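Local coordinates for endo-beta-1,2-glucanase (Talaromyces funiculosus, PDB 6IMV), which hydrolyses internal beta-1,2-glucosidic linkages in beta-1,2-glucans, acting as an endo-type fungal glycoside hydrolase, at the alpha-D-glucopyranose and beta-D-glucopyranose site. Numbering follows the deposited sequence.

The alpha-D-glucopyranose and beta-D-glucopyranose site. Residues 143, 157, 162, 164-165, 220, 247, 249-250, 299-300, 304-305. With GLC (alpha-D-glucopyranose), chain B; BGC (beta-D-glucopyranose), chain C.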
ATOM      1  N   TRP A 143     -12.587   6.782  -6.396  1.00 12.72           N
ATOM      2  CA  TRP A 143     -12.520   5.507  -7.123  1.00 13.23           C
ATOM      3  C   TRP A 143     -13.017   5.763  -8.550  1.00 13.40           C
ATOM      4  O   TRP A 143     -14.020   6.451  -8.739  1.00 14.62           O
ATOM      5  CB  TRP A 143     -13.339   4.421  -6.425  1.00 12.76           C
ATOM      6  CG  TRP A 143     -12.705   3.896  -5.177  1.00 12.66           C
ATOM      7  CD1 TRP A 143     -12.585   4.541  -3.982  1.00 12.86           C
ATOM      8  CD2 TRP A 143     -12.107   2.599  -4.993  1.00 12.83           C
ATOM      9  NE1 TRP A 143     -11.959   3.736  -3.070  1.00 12.64           N
ATOM     10  CE2 TRP A 143     -11.647   2.543  -3.662  1.00 12.63           C
ATOM     11  CE3 TRP A 143     -11.919   1.483  -5.818  1.00 12.69           C
ATOM     12  CZ2 TRP A 143     -10.998   1.423  -3.145  1.00 12.66           C
ATOM     13  CZ3 TRP A 143     -11.280   0.374  -5.305  1.00 12.86           C
ATOM     14  CH2 TRP A 143     -10.827   0.348  -3.985  1.00 12.91           C
ATOM     15  N   TRP A 157     -18.988   6.327  -6.612  1.00 17.38           N
ATOM     16  CA  TRP A 157     -18.066   7.368  -6.181  1.00 15.60           C
ATOM     17  C   TRP A 157     -18.270   8.682  -6.943  1.00 14.93           C
ATOM     18  O   TRP A 157     -17.500   9.614  -6.766  1.00 13.92           O
ATOM     19  CB  TRP A 157     -16.633   6.839  -6.239  1.00 14.97           C
ATOM     20  CG  TRP A 157     -16.363   5.927  -5.082  1.00 14.58           C
ATOM     21  CD1 TRP A 157     -16.614   4.586  -5.021  1.00 14.65           C
ATOM     22  CD2 TRP A 157     -15.876   6.302  -3.782  1.00 14.31           C
ATOM     23  NE1 TRP A 157     -16.284   4.095  -3.787  1.00 14.69           N
ATOM     24  CE2 TRP A 157     -15.828   5.124  -3.003  1.00 14.66           C
ATOM     25  CE3 TRP A 157     -15.473   7.508  -3.201  1.00 13.98           C
ATOM     26  CZ2 TRP A 157     -15.390   5.125  -1.678  1.00 14.59           C
ATOM     27  CZ3 TRP A 157     -15.026   7.507  -1.898  1.00 14.35           C
ATOM     28  CH2 TRP A 157     -14.992   6.329  -1.145  1.00 14.63           C
ATOM     29  N   PRO A 162     -12.309  10.116  -1.222  1.00 12.70           N
ATOM     30  CA  PRO A 162     -11.706   9.626   0.014  1.00 12.52           C
ATOM     31  C   PRO A 162     -10.337  10.265   0.282  1.00 12.83           C
ATOM     32  O   PRO A 162      -9.469  10.307  -0.627  1.00 13.16           O
ATOM     33  CB  PRO A 162     -11.554   8.136  -0.315  1.00 12.83           C
ATOM     34  CG  PRO A 162     -11.136   8.133  -1.775  1.00 12.78           C
ATOM     35  CD  PRO A 162     -11.857   9.327  -2.384  1.00 12.88           C
ATOM     36  N   LEU A 164      -8.047   9.176   2.479  1.00 12.01           N
ATOM     37  CA  LEU A 164      -6.992   8.198   2.768  1.00 12.14           C
ATOM     38  C   LEU A 164      -6.200   7.872   1.494  1.00 12.22           C
ATOM     39  O   LEU A 164      -4.974   7.979   1.469  1.00 12.32           O
ATOM     40  CB  LEU A 164      -7.617   6.946   3.378  1.00 12.05           C
ATOM     41  CG  LEU A 164      -6.635   5.886   3.881  1.00 12.02           C
ATOM     42  CD1 LEU A 164      -7.199   5.191   5.113  1.00 11.86           C
ATOM     43  CD2 LEU A 164      -6.316   4.867   2.794  1.00 12.19           C
ATOM     44  N   ASP A 165      -6.911   7.454   0.446  1.00 12.12           N
ATOM     45  CA  ASP A 165      -6.278   7.001  -0.785  1.00 12.21           C
ATOM     46  C   ASP A 165      -5.440   8.136  -1.380  1.00 11.99           C
ATOM     47  O   ASP A 165      -4.372   7.898  -1.931  1.00 11.57           O
ATOM     48  CB  ASP A 165      -7.311   6.525  -1.806  1.00 12.59           C
ATOM     49  CG  ASP A 165      -8.264   5.488  -1.260  1.00 12.70           C
ATOM     50  OD1 ASP A 165      -9.083   5.862  -0.409  1.00 13.06           O
ATOM     51  OD2 ASP A 165      -8.174   4.326  -1.687  1.00 13.33           O
ATOM     52  N   VAL A 220     -14.430  10.550   3.970  1.00 14.03           N
ATOM     53  CA  VAL A 220     -15.020  10.721   2.646  1.00 14.80           C
ATOM     54  C   VAL A 220     -15.742  12.066   2.615  1.00 14.73           C
ATOM     55  O   VAL A 220     -16.547  12.351   3.486  1.00 15.30           O
ATOM     56  CB  VAL A 220     -15.978   9.569   2.290  1.00 14.95           C
ATOM     57  CG1 VAL A 220     -16.645   9.786   0.941  1.00 15.18           C
ATOM     58  CG2 VAL A 220     -15.281   8.220   2.330  1.00 15.16           C
ATOM     59  N   ASP A 247      -6.912   8.449  13.096  1.00 14.32           N
ATOM     60  CA  ASP A 247      -6.192   7.320  13.680  1.00 13.54           C
ATOM     61  C   ASP A 247      -4.770   7.232  13.124  1.00 13.30           C
ATOM     62  O   ASP A 247      -4.409   7.941  12.192  1.00 12.75           O
ATOM     63  CB  ASP A 247      -7.020   6.049  13.497  1.00 13.20           C
ATOM     64  CG  ASP A 247      -7.190   5.620  12.051  1.00 12.59           C
ATOM     65  OD1 ASP A 247      -6.221   5.752  11.276  1.00 11.61           O
ATOM     66  OD2 ASP A 247      -8.281   5.140  11.725  1.00 12.54           O
ATOM     67  N   TYR A 249      -3.307   4.993  11.280  1.00 12.26           N
ATOM     68  CA  TYR A 249      -3.169   4.092  10.121  1.00 12.34           C
ATOM     69  C   TYR A 249      -2.968   4.969   8.870  1.00 12.42           C
ATOM     70  O   TYR A 249      -2.392   6.039   8.973  1.00 11.76           O
ATOM     71  CB  TYR A 249      -4.302   3.057  10.159  1.00 12.30           C
ATOM     72  CG  TYR A 249      -4.578   2.584  11.567  1.00 12.22           C
ATOM     73  CD1 TYR A 249      -3.570   2.047  12.357  1.00 12.45           C
ATOM     74  CD2 TYR A 249      -5.818   2.765  12.150  1.00 12.37           C
ATOM     75  CE1 TYR A 249      -3.801   1.678  13.678  1.00 12.12           C
ATOM     76  CE2 TYR A 249      -6.065   2.414  13.467  1.00 12.03           C
ATOM     77  CZ  TYR A 249      -5.055   1.865  14.236  1.00 11.89           C
ATOM     78  OH  TYR A 249      -5.310   1.514  15.533  1.00 11.28           O
ATOM     79  N   GLU A 250      -3.395   4.498   7.691  1.00 12.26           N
ATOM     80  CA  GLU A 250      -2.901   5.047   6.416  1.00 12.17           C
ATOM     81  C   GLU A 250      -3.368   6.489   6.224  1.00 11.79           C
ATOM     82  O   GLU A 250      -2.704   7.266   5.537  1.00 11.80           O
ATOM     83  CB  GLU A 250      -3.356   4.221   5.209  1.00 12.51           C
ATOM     84  CG  GLU A 250      -3.289   2.722   5.415  1.00 12.57           C
ATOM     85  CD  GLU A 250      -4.634   2.144   5.799  1.00 13.27           C
ATOM     86  OE1 GLU A 250      -4.941   2.132   7.013  1.00 13.19           O
ATOM     87  OE2 GLU A 250      -5.403   1.786   4.867  1.00 14.35           O
ATOM     88  N   TYR A 299      -6.368  -1.227  13.949  1.00 12.55           N
ATOM     89  CA  TYR A 299      -7.787  -1.215  13.672  1.00 13.12           C
ATOM     90  C   TYR A 299      -8.265  -2.673  13.681  1.00 12.71           C
ATOM     91  O   TYR A 299      -9.056  -3.072  14.559  1.00 12.84           O
ATOM     92  CB  TYR A 299      -8.098  -0.434  12.392  1.00 14.14           C
ATOM     93  CG  TYR A 299      -9.556  -0.083  12.253  1.00 14.97           C
ATOM     94  CD1 TYR A 299     -10.163   0.802  13.130  1.00 15.92           C
ATOM     95  CD2 TYR A 299     -10.342  -0.671  11.277  1.00 16.17           C
ATOM     96  CE1 TYR A 299     -11.509   1.115  13.027  1.00 16.79           C
ATOM     97  CE2 TYR A 299     -11.687  -0.360  11.150  1.00 17.26           C
ATOM     98  CZ  TYR A 299     -12.273   0.529  12.032  1.00 17.49           C
ATOM     99  OH  TYR A 299     -13.597   0.818  11.906  1.00 19.24           O
ATOM    100  N   TRP A 300      -7.743  -3.468  12.740  1.00 12.16           N
ATOM    101  CA  TRP A 300      -7.794  -4.940  12.796  1.00 12.00           C
ATOM    102  C   TRP A 300      -6.422  -5.522  13.148  1.00 11.66           C
ATOM    103  O   TRP A 300      -6.336  -6.697  13.464  1.00 12.55           O
ATOM    104  CB  TRP A 300      -8.266  -5.527  11.463  1.00 12.02           C
ATOM    105  CG  TRP A 300      -9.615  -5.046  11.043  1.00 12.50           C
ATOM    106  CD1 TRP A 300     -10.813  -5.381  11.595  1.00 12.84           C
ATOM    107  CD2 TRP A 300      -9.901  -4.139   9.963  1.00 13.18           C
ATOM    108  NE1 TRP A 300     -11.823  -4.717  10.953  1.00 13.47           N
ATOM    109  CE2 TRP A 300     -11.300  -3.971   9.932  1.00 13.30           C
ATOM    110  CE3 TRP A 300      -9.115  -3.454   9.026  1.00 13.52           C
ATOM    111  CZ2 TRP A 300     -11.931  -3.155   8.999  1.00 13.69           C
ATOM    112  CZ3 TRP A 300      -9.736  -2.643   8.105  1.00 13.35           C
ATOM    113  CH2 TRP A 300     -11.123  -2.489   8.101  1.00 13.74           C
ATOM    114  N   HIS A 304      -1.906  -3.919   6.244  1.00 11.61           N
ATOM    115  CA  HIS A 304      -2.093  -2.743   5.370  1.00 11.99           C
ATOM    116  C   HIS A 304      -2.112  -1.449   6.190  1.00 11.61           C
ATOM    117  O   HIS A 304      -1.763  -0.400   5.663  1.00 10.58           O
ATOM    118  CB  HIS A 304      -3.350  -2.872   4.490  1.00 13.07           C
ATOM    119  CG  HIS A 304      -4.603  -2.411   5.153  1.00 14.17           C
ATOM    120  ND1 HIS A 304      -5.295  -3.194   6.061  1.00 14.73           N
ATOM    121  CD2 HIS A 304      -5.290  -1.255   5.058  1.00 15.22           C
ATOM    122  CE1 HIS A 304      -6.349  -2.533   6.502  1.00 14.90           C
ATOM    123  NE2 HIS A 304      -6.369  -1.347   5.901  1.00 15.55           N
ATOM    124  N   GLU A 305      -2.499  -1.536   7.473  1.00 11.21           N
ATOM    125  CA  GLU A 305      -2.633  -0.362   8.355  1.00 11.60           C
ATOM    126  C   GLU A 305      -1.286   0.352   8.568  1.00 11.50           C
ATOM    127  O   GLU A 305      -1.272   1.494   9.019  1.00 11.18           O
ATOM    128  CB  GLU A 305      -3.239  -0.770   9.703  1.00 11.53           C
ATOM    129  CG  GLU A 305      -4.652  -1.303   9.594  1.00 11.47           C
ATOM    130  CD  GLU A 305      -5.131  -2.114  10.796  1.00 11.58           C
ATOM    131  OE1 GLU A 305      -4.544  -1.977  11.887  1.00 10.70           O
ATOM    132  OE2 GLU A 305      -6.076  -2.909  10.626  1.00 11.57           O
TER
HETATM  133  C1  GLC B   1     -11.114   2.288   6.747  1.00 15.78           C
HETATM  134  C2  GLC B   1     -10.066   2.343   5.659  1.00 16.13           C
HETATM  135  C3  GLC B   1      -8.898   1.431   5.989  1.00 16.29           C
HETATM  136  C4  GLC B   1      -8.293   1.844   7.319  1.00 16.20           C
HETATM  137  C5  GLC B   1      -9.381   1.800   8.393  1.00 15.62           C
HETATM  138  C6  GLC B   1      -8.871   2.347   9.724  1.00 15.37           C
HETATM  139  O1  GLC B   1     -11.669   0.956   6.701  1.00 16.60           O
HETATM  140  O2  GLC B   1     -10.676   1.888   4.442  1.00 16.46           O
HETATM  141  O3  GLC B   1      -7.888   1.486   4.982  1.00 16.68           O
HETATM  142  O4  GLC B   1      -7.181   0.996   7.631  1.00 15.95           O
HETATM  143  O5  GLC B   1     -10.513   2.585   8.000  1.00 15.46           O
HETATM  144  O6  GLC B   1      -8.482   3.718   9.595  1.00 15.25           O
HETATM  145  C2  BGC C   2     -10.020   2.118   2.139  1.00 17.05           C
HETATM  146  C3  BGC C   2     -10.021   3.069   0.948  1.00 17.00           C
HETATM  147  C4  BGC C   2     -11.416   3.649   0.742  1.00 16.65           C
HETATM  148  C5  BGC C   2     -11.857   4.321   2.042  1.00 17.02           C
HETATM  149  C6  BGC C   2     -13.242   4.928   2.020  1.00 16.85           C
HETATM  150  C1  BGC C   2     -10.571   2.828   3.364  1.00 16.78           C
HETATM  151  O2  BGC C   2      -8.690   1.728   2.455  1.00 17.55           O
HETATM  152  O3  BGC C   2      -9.614   2.406  -0.244  1.00 16.79           O
HETATM  153  O4  BGC C   2     -11.378   4.601  -0.309  1.00 16.26           O
HETATM  154  O5  BGC C   2     -11.851   3.375   3.102  1.00 17.18           O
HETATM  155  O6  BGC C   2     -14.181   3.919   1.726  1.00 17.90           O
HETATM  156  O   HOH W   1      -6.553   5.894   8.688  1.00 17.44           O
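Sophorose, the beta-1,2-linked glucose disaccharide, shows in this glucanase cleft how a sugar can be read by its hydroxyl pattern. Asp165 clasps the outer edge of BGC, its CG anti to the carbonyl carbon (chi1 -53°), which presents both oxygens to the ring edge. Asp165 OD1 receives the 4-hydroxyl O4 of BGC at 2.6 Å, from 26° above the carboxylate plane. Asp165 OD2 turns its syn lone pair to the 3-hydroxyl O3 of BGC, 2.8 Å away. Trp143 meets the same 4-hydroxyl with its rim, its indole NE1 giving an almost straight bond to BGC O4 (3.0 Å) within the ring plane. Trp157 lays a face against Trp143 CD1, backing that indole, and joins Val220 CG2 beside the BGC hydroxymethyl group. An alanine in place of Asp165 would remove both carboxylate bonds and would probably loosen the grip on the 3,4-diol of BGC.

GLC is read in the same way. Glu250, bent at chi2 (98°), aims both syn lone pairs at a diol: OE1 takes GLC O4 at 2.6 Å, and OE2 takes GLC O3. His304 NE2 also hydrogen-bonds GLC O4, so Glu250 and His304 both grip this hydroxyl. Asp247 OD2 receives the hydroxymethyl O6 of GLC at 2.6 Å, while a water links its OD1 to the same hydroxyl. Tyr299 lies face-on beneath GLC C6, with CG 3.6 Å from it. Glu305 accepts the backbone N-H groups of Tyr299 and Trp300, probably steadying that wall. Between the sugars, GLC O3 and BGC O2 bond to each other at 2.7 Å, which probably limits rotation about the linkage.

The cleft lies in the (alpha/alpha)6-barrel, with Leu164 and Asp165 at the start of helix 163-182, His304 and Glu305 on 3-10 helix 303-310, and loops supplying Trp143, Asp247 and Glu250.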